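Local coordinates for beta-1,3-glucosyltransferase (Paecilomyces sp. J18, PDB 5JVV), which belongs to the beta-1,3-glucosyltransferases and probably adopts the beta-sandwich, jelly-roll fold of glycoside hydrolase family 16, at residues E121-N124 and T125-Q128; D145-T148 and G149-S153; K266-S269 and L270-C273. All coordinates share one frame; numbering follows the deposited sequence. Where two conformers were deposited one is given.

Contact 1. Residues E121-N124 and T125-Q128; sequences EGVN and TQSQ
The side chain of Gln126 lies across Gly122 and the start of Val123, its amide resting on bare backbone. The setting is the loop of a beta hairpin between strands 116-121 and 130-134, and the chain reverses in a type II' beta turn from Val123 to Gln126. The turn is closed by Gln126 N donating to Val123 O at 3.2 Å. Asn124 fills the second place of the turn, which requires a positive phi (here 54°), a value asparagine tolerates better than most residues with a side chain. Its own amide points away from Gln126 and is bound on both ends, OD1 by Gly99 N and ND2 to Ala252 O. Thr125, in the third place, hydrogen-bonds through its hydroxyl to Asp260 O.

The long arm of glutamine suits position 126. With CG anti to the backbone N (chi1 -171°) and the chain extended beyond, the terminal amide reaches back past the turn bond. Gln126 OE1 accepts from Val123 N at 3.1 Å, the donor standing well above the carbonyl plane rather than on a lone pair. Glycine suits position 122 because Gln126 NE2 takes up the place where a side chain would begin; Gly122 CA comes to 3.2 Å from Gln126 OE1. The side chain of Val123 starts away from Gln126 and packs on Trp251, Ala252 and Val255 of helix 249-255, though Val123 CG2 still lies 4.0 Å from Gln126 OE1. Glu121 also faces away, OE2 bonded to Trp101 NE1; it ends a Glu-x-Asp-x-x-Glu sequence like that of glycoside hydrolase family 16, to which the protein probably belongs. The other end of the Gln126 amide holds the outgoing chain: NE2 donates to Gln128 O at 2.8 Å, nearly straight (161°) and in the carbonyl plane.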
loop_
_atom_site.group_PDB
_atom_site.type_symbol
_atom_site.label_atom_id
_atom_site.label_comp_id
_atom_site.label_asym_id
_atom_site.label_seq_id
_atom_site.Cartn_x
_atom_site.Cartn_y
_atom_site.Cartn_z
ATOM N N GLU A 121 -2.331 -2.409 -2.435
ATOM C CA GLU A 121 -3.614 -1.846 -2.007
ATOM C C GLU A 121 -4.705 -2.899 -2.035
ATOM O O GLU A 121 -4.722 -3.771 -2.893
ATOM C CB GLU A 121 -4.015 -0.611 -2.832
ATOM C CG GLU A 121 -5.143 0.204 -2.172
ATOM C CD GLU A 121 -5.118 1.675 -2.521
ATOM O OE1 GLU A 121 -4.022 2.201 -2.806
ATOM O OE2 GLU A 121 -6.195 2.318 -2.483
ATOM N N GLY A 122 -5.618 -2.822 -1.076
ATOM C CA GLY A 122 -6.731 -3.750 -1.034
ATOM C C GLY A 122 -7.688 -3.337 0.051
ATOM O O GLY A 122 -7.394 -2.419 0.819
ATOM N N VAL A 123 -8.829 -4.018 0.126
ATOM C CA VAL A 123 -9.833 -3.716 1.134
ATOM C C VAL A 123 -10.426 -4.983 1.694
ATOM O O VAL A 123 -10.484 -6.021 1.009
ATOM C CB VAL A 123 -10.981 -2.845 0.549
ATOM C CG1 VAL A 123 -10.460 -1.489 0.113
ATOM C CG2 VAL A 123 -11.664 -3.568 -0.630
ATOM N N ASN A 124 -10.863 -4.891 2.949
ATOM C CA ASN A 124 -11.616 -5.957 3.587
ATOM C C ASN A 124 -10.881 -7.287 3.499
ATOM O O ASN A 124 -9.684 -7.330 3.761
ATOM C CB ASN A 124 -13.024 -5.978 2.999
ATOM C CG ASN A 124 -13.717 -4.646 3.182
ATOM O OD1 ASN A 124 -13.641 -4.047 4.272
ATOM N ND2 ASN A 124 -14.357 -4.146 2.129
ATOM N N THR A 125 -11.564 -8.362 3.121
ATOM C CA THR A 125 -10.951 -9.689 3.160
ATOM C C THR A 125 -10.274 -10.105 1.853
ATOM O O THR A 125 -10.080 -11.301 1.598
ATOM C CB THR A 125 -11.981 -10.749 3.556
ATOM O OG1 THR A 125 -13.071 -10.699 2.628
ATOM C CG2 THR A 125 -12.506 -10.486 4.967
ATOM N N GLN A 126 -9.905 -9.118 1.041
ATOM C CA GLN A 126 -9.171 -9.348 -0.201
ATOM C C GLN A 126 -7.957 -10.245 0.040
ATOM O O GLN A 126 -7.321 -10.161 1.086
ATOM C CB GLN A 126 -8.714 -7.997 -0.730
ATOM C CG GLN A 126 -8.125 -8.003 -2.109
ATOM C CD GLN A 126 -7.977 -6.602 -2.637
ATOM O OE1 GLN A 126 -8.852 -5.746 -2.428
ATOM N NE2 GLN A 126 -6.876 -6.348 -3.321
ATOM N N SER A 127 -7.632 -11.097 -0.933
ATOM C CA SER A 127 -6.539 -12.053 -0.766
ATOM C C SER A 127 -5.407 -11.889 -1.777
ATOM O O SER A 127 -4.316 -12.441 -1.577
ATOM C CB SER A 127 -7.072 -13.485 -0.820
ATOM O OG SER A 127 -7.755 -13.713 -2.034
ATOM N N GLN A 128 -5.664 -11.163 -2.859
ATOM C CA GLN A 128 -4.637 -10.930 -3.875
ATOM C C GLN A 128 -4.443 -9.429 -4.043
ATOM O O GLN A 128 -5.409 -8.675 -3.990
ATOM C CB GLN A 128 -5.033 -11.592 -5.207
ATOM C CG GLN A 128 -5.098 -13.122 -5.138
ATOM C CD GLN A 128 -5.643 -13.773 -6.404
ATOM O OE1 GLN A 128 -6.550 -14.606 -6.343
ATOM N NE2 GLN A 128 -5.077 -13.416 -7.551
#

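Contact 2. Residues D145-T148 and G149-S153; sequences DDQT and GTTTS
Gln147 reaches along the chain that follows it, and its amide nitrogen meets both Gly149 and Thr151. Its first torsion (chi1 143°) falls well short of a staggered position, while the rest of the arm is extended, so that the amide is carried alongside the backbone of the next residues. Gln147 NE2 donates to Thr151 OG1 at 2.8 Å; the bond is close to straight (162°), and the hydroxyl oxygen lies in the plane of the amide, where an N-H points. The two side chains meet at about a right angle. A second, weak bond runs from Gln147 NE2 to Gly149 O at 3.3 Å. Because OE1 in turn accepts from Asn225 N, both ends of the amide are used and its rotation is fixed, a task well matched to a glutamine with donor and acceptor side by side.

The arm thus spans the entry to strand 150-153, the antiparallel partner of strand 165-168 in the mixed sheet of the sandwich; Gln147 and Thr151 both touch Val167 there, and farther on Thr152 and Ser153 face Val166 in a classic beta bulge. Thr151, branched at CB as strand residues often are, places OG1 beside its backbone N (chi1 -61°), toward the incoming amide.

Thr148 comes next, bonded through its backbone to Pro222. Its carbonyl turns to a water, which donates to Thr148 O at 2.8 Å and is also hydrogen-bonded to Thr150 OG1, 2.7 Å away. At Gly149, which lies between these two threonines, the carbonyl O is 3.3 Å from Gln147 CG.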
loop_
_atom_site.group_PDB
_atom_site.type_symbol
_atom_site.label_atom_id
_atom_site.label_comp_id
_atom_site.label_asym_id
_atom_site.label_seq_id
_atom_site.Cartn_x
_atom_site.Cartn_y
_atom_site.Cartn_z
ATOM N N ASP A 145 0.952 -9.205 -21.620
ATOM C CA ASP A 145 1.699 -10.374 -22.075
ATOM C C ASP A 145 3.192 -10.321 -21.713
ATOM O O ASP A 145 3.979 -11.150 -22.172
ATOM C CB ASP A 145 1.510 -10.562 -23.583
ATOM C CG ASP A 145 0.059 -10.839 -23.959
ATOM O OD1 ASP A 145 -0.583 -11.677 -23.292
ATOM O OD2 ASP A 145 -0.440 -10.214 -24.919
ATOM N N ASP A 146 3.580 -9.335 -20.908
ATOM C CA ASP A 146 4.876 -9.357 -20.221
ATOM C C ASP A 146 4.622 -9.006 -18.761
ATOM O O ASP A 146 5.184 -8.053 -18.213
ATOM C CB ASP A 146 5.902 -8.400 -20.856
ATOM C CG ASP A 146 7.278 -8.491 -20.195
ATOM O OD1 ASP A 146 7.602 -9.555 -19.620
ATOM O OD2 ASP A 146 8.036 -7.493 -20.235
ATOM N N GLN A 147 3.767 -9.804 -18.128
ATOM C CA GLN A 147 3.278 -9.498 -16.795
ATOM C C GLN A 147 2.610 -10.740 -16.215
ATOM O O GLN A 147 1.861 -11.421 -16.917
ATOM C CB GLN A 147 2.313 -8.310 -16.896
ATOM C CG GLN A 147 1.107 -8.325 -15.989
ATOM C CD GLN A 147 0.191 -7.139 -16.254
ATOM O OE1 GLN A 147 0.631 -5.984 -16.243
ATOM N NE2 GLN A 147 -1.091 -7.416 -16.505
ATOM N N THR A 148 2.907 -11.069 -14.962
ATOM C CA THR A 148 2.309 -12.263 -14.346
ATOM C C THR A 148 0.929 -11.982 -13.772
ATOM O O THR A 148 0.096 -12.886 -13.680
ATOM C CB THR A 148 3.203 -12.903 -13.263
ATOM O OG1 THR A 148 3.430 -11.972 -12.194
ATOM C CG2 THR A 148 4.523 -13.339 -13.863
ATOM N N GLY A 149 0.692 -10.736 -13.369
ATOM C CA GLY A 149 -0.620 -10.337 -12.887
ATOM C C GLY A 149 -1.637 -10.267 -14.012
ATOM O O GLY A 149 -1.305 -10.449 -15.183
ATOM N N THR A 150 -2.888 -10.005 -13.653
ATOM C CA THR A 150 -3.954 -9.938 -14.646
ATOM C C THR A 150 -4.539 -8.538 -14.682
ATOM O O THR A 150 -5.022 -8.037 -13.665
ATOM C CB THR A 150 -5.074 -10.948 -14.321
ATOM O OG1 THR A 150 -4.529 -12.274 -14.274
ATOM C CG2 THR A 150 -6.162 -10.904 -15.390
ATOM N N THR A 151 -4.498 -7.899 -15.848
ATOM C CA THR A 151 -5.077 -6.562 -15.982
ATOM C C THR A 151 -6.600 -6.650 -15.957
ATOM O O THR A 151 -7.193 -7.407 -16.738
ATOM C CB THR A 151 -4.649 -5.889 -17.293
ATOM O OG1 THR A 151 -3.220 -5.741 -17.314
ATOM C CG2 THR A 151 -5.314 -4.524 -17.416
ATOM N N THR A 152 -7.228 -5.911 -15.041
ATOM C CA THR A 152 -8.692 -5.892 -14.955
ATOM C C THR A 152 -9.297 -4.580 -15.451
ATOM O O THR A 152 -10.491 -4.502 -15.712
ATOM C CB THR A 152 -9.192 -6.210 -13.529
ATOM O OG1 THR A 152 -8.636 -5.274 -12.605
ATOM C CG2 THR A 152 -8.775 -7.607 -13.119
ATOM N N SER A 153 -8.469 -3.548 -15.564
ATOM C CA SER A 153 -8.876 -2.273 -16.146
ATOM C C SER A 153 -7.656 -1.664 -16.819
ATOM O O SER A 153 -6.620 -1.507 -16.169
ATOM C CB SER A 153 -9.401 -1.336 -15.055
ATOM O OG SER A 153 -9.580 -0.023 -15.555
HETATM O O HOH W 1 -2.505 -13.574 -12.952
#

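Contact 3. Residues K266-S269 and L270-C273; sequences KEDS and LASC
Asp268 and Ala271 face each other across the first turn of helix 269-279, the aspartate at the N-cap. Asp268 holds CG between its backbone N and carbonyl carbon (chi1 60°), which swings the carboxylate forward over the helix end. Asp268 OD1 is approached nearly head-on by Ala271 N at 3.0 Å, an almost straight bond (167°) that satisfies an amide lacking a partner one turn earlier. A short acid is apt here, and its negative charge probably also interacts favourably with the helix dipole.

The small methyl of Ala271 is met by two side chains from the loop before the helix: Glu267, bent at chi2, brings OE1 to 3.3 Å from Ala271 CB, and Lys266 lays its CB alongside, 3.6 Å from Ala271 CB, before its amine leads away. Ser272 turns its hydroxyl back toward the same loop. Regular helix bonding begins with Ser272 N to Asp268 O, while Ser269 sends its own hydroxyl to Gly253 O and Cys273 joins Cys248 in a disulfide. A water donates to Lys266 O and is hydrogen-bonded to Ser272 OG, which also accepts from Lys266 N at 2.9 Å.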
loop_
_atom_site.group_PDB
_atom_site.type_symbol
_atom_site.label_atom_id
_atom_site.label_comp_id
_atom_site.label_asym_id
_atom_site.label_seq_id
_atom_site.Cartn_x
_atom_site.Cartn_y
_atom_site.Cartn_z
ATOM N N LYS A 266 -26.160 -2.924 9.458
ATOM C CA LYS A 266 -26.760 -1.592 9.559
ATOM C C LYS A 266 -27.425 -1.185 8.246
ATOM O O LYS A 266 -27.730 -2.047 7.416
ATOM C CB LYS A 266 -25.737 -0.543 10.017
ATOM C CG LYS A 266 -25.069 -0.845 11.381
ATOM C CD LYS A 266 -26.025 -0.632 12.569
ATOM C CE LYS A 266 -25.243 -0.754 13.890
ATOM N NZ LYS A 266 -26.102 -0.564 15.105
ATOM N N GLU A 267 -27.669 0.111 8.067
ATOM C CA GLU A 267 -28.562 0.573 6.990
ATOM C C GLU A 267 -27.959 0.523 5.582
ATOM O O GLU A 267 -28.694 0.503 4.586
ATOM C CB GLU A 267 -29.116 1.965 7.292
ATOM C CG GLU A 267 -28.149 3.112 7.052
ATOM C CD GLU A 267 -27.313 3.460 8.264
ATOM O OE1 GLU A 267 -27.220 2.634 9.194
ATOM O OE2 GLU A 267 -26.735 4.570 8.275
ATOM N N ASP A 268 -26.631 0.518 5.500
ATOM C CA ASP A 268 -25.941 0.312 4.225
ATOM C C ASP A 268 -24.552 -0.233 4.501
ATOM O O ASP A 268 -24.173 -0.400 5.666
ATOM C CB ASP A 268 -25.903 1.578 3.353
ATOM C CG ASP A 268 -25.182 2.757 4.002
ATOM O OD1 ASP A 268 -24.501 2.610 5.036
ATOM O OD2 ASP A 268 -25.285 3.868 3.432
ATOM N N SER A 269 -23.785 -0.504 3.452
ATOM C CA SER A 269 -22.494 -1.152 3.654
ATOM C C SER A 269 -21.533 -0.290 4.462
ATOM O O SER A 269 -20.793 -0.808 5.295
ATOM C CB SER A 269 -21.855 -1.552 2.332
ATOM O OG SER A 269 -21.547 -0.414 1.570
ATOM N N LEU A 270 -21.548 1.022 4.234
ATOM C CA LEU A 270 -20.636 1.904 4.958
ATOM C C LEU A 270 -20.944 1.867 6.451
ATOM O O LEU A 270 -20.044 1.721 7.284
ATOM C CB LEU A 270 -20.710 3.333 4.415
ATOM C CG LEU A 270 -19.863 4.369 5.169
ATOM C CD1 LEU A 270 -18.369 4.095 4.987
ATOM C CD2 LEU A 270 -20.193 5.773 4.698
ATOM N N ALA A 271 -22.222 1.973 6.801
ATOM C CA ALA A 271 -22.610 1.894 8.207
ATOM C C ALA A 271 -22.294 0.537 8.842
ATOM O O ALA A 271 -21.918 0.466 10.013
ATOM C CB ALA A 271 -24.083 2.234 8.376
ATOM N N SER A 272 -22.460 -0.536 8.075
ATOM C CA SER A 272 -22.106 -1.873 8.566
ATOM C C SER A 272 -20.613 -1.996 8.783
ATOM O O SER A 272 -20.165 -2.620 9.752
ATOM C CB SER A 272 -22.598 -2.952 7.602
ATOM O OG SER A 272 -24.016 -2.911 7.504
ATOM N N CYS A 273 -19.840 -1.401 7.881
ATOM C CA CYS A 273 -18.389 -1.387 8.006
ATOM C C CYS A 273 -17.970 -0.674 9.297
ATOM O O CYS A 273 -17.119 -1.164 10.048
ATOM C CB CYS A 273 -17.787 -0.682 6.793
ATOM S SG CYS A 273 -15.979 -0.767 6.749
HETATM O O HOH W 2 -25.876 -3.011 5.521
#

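Along the chain the three contacts follow in series. Contacts 1 and 2 adjoin one mixed sheet: the hairpin loop of contact 1 joins strands 116-121 and 130-134, the second of which pairs with strand 165-168, itself the partner of strand 150-153 in contact 2. Their centres lie about 18 Å apart. Contact 3 sits at the head of helix 269-279; its centre lies about 18 Å from that of contact 1 and about 33 Å from that of contact 2. None touches another, yet residues 249-260 bridge contacts 1 and 3: Tyr256 meets Asn124 on one hand and Ser272 and Cys273 on the other. The sheet is thereby tied to the helical region beside it.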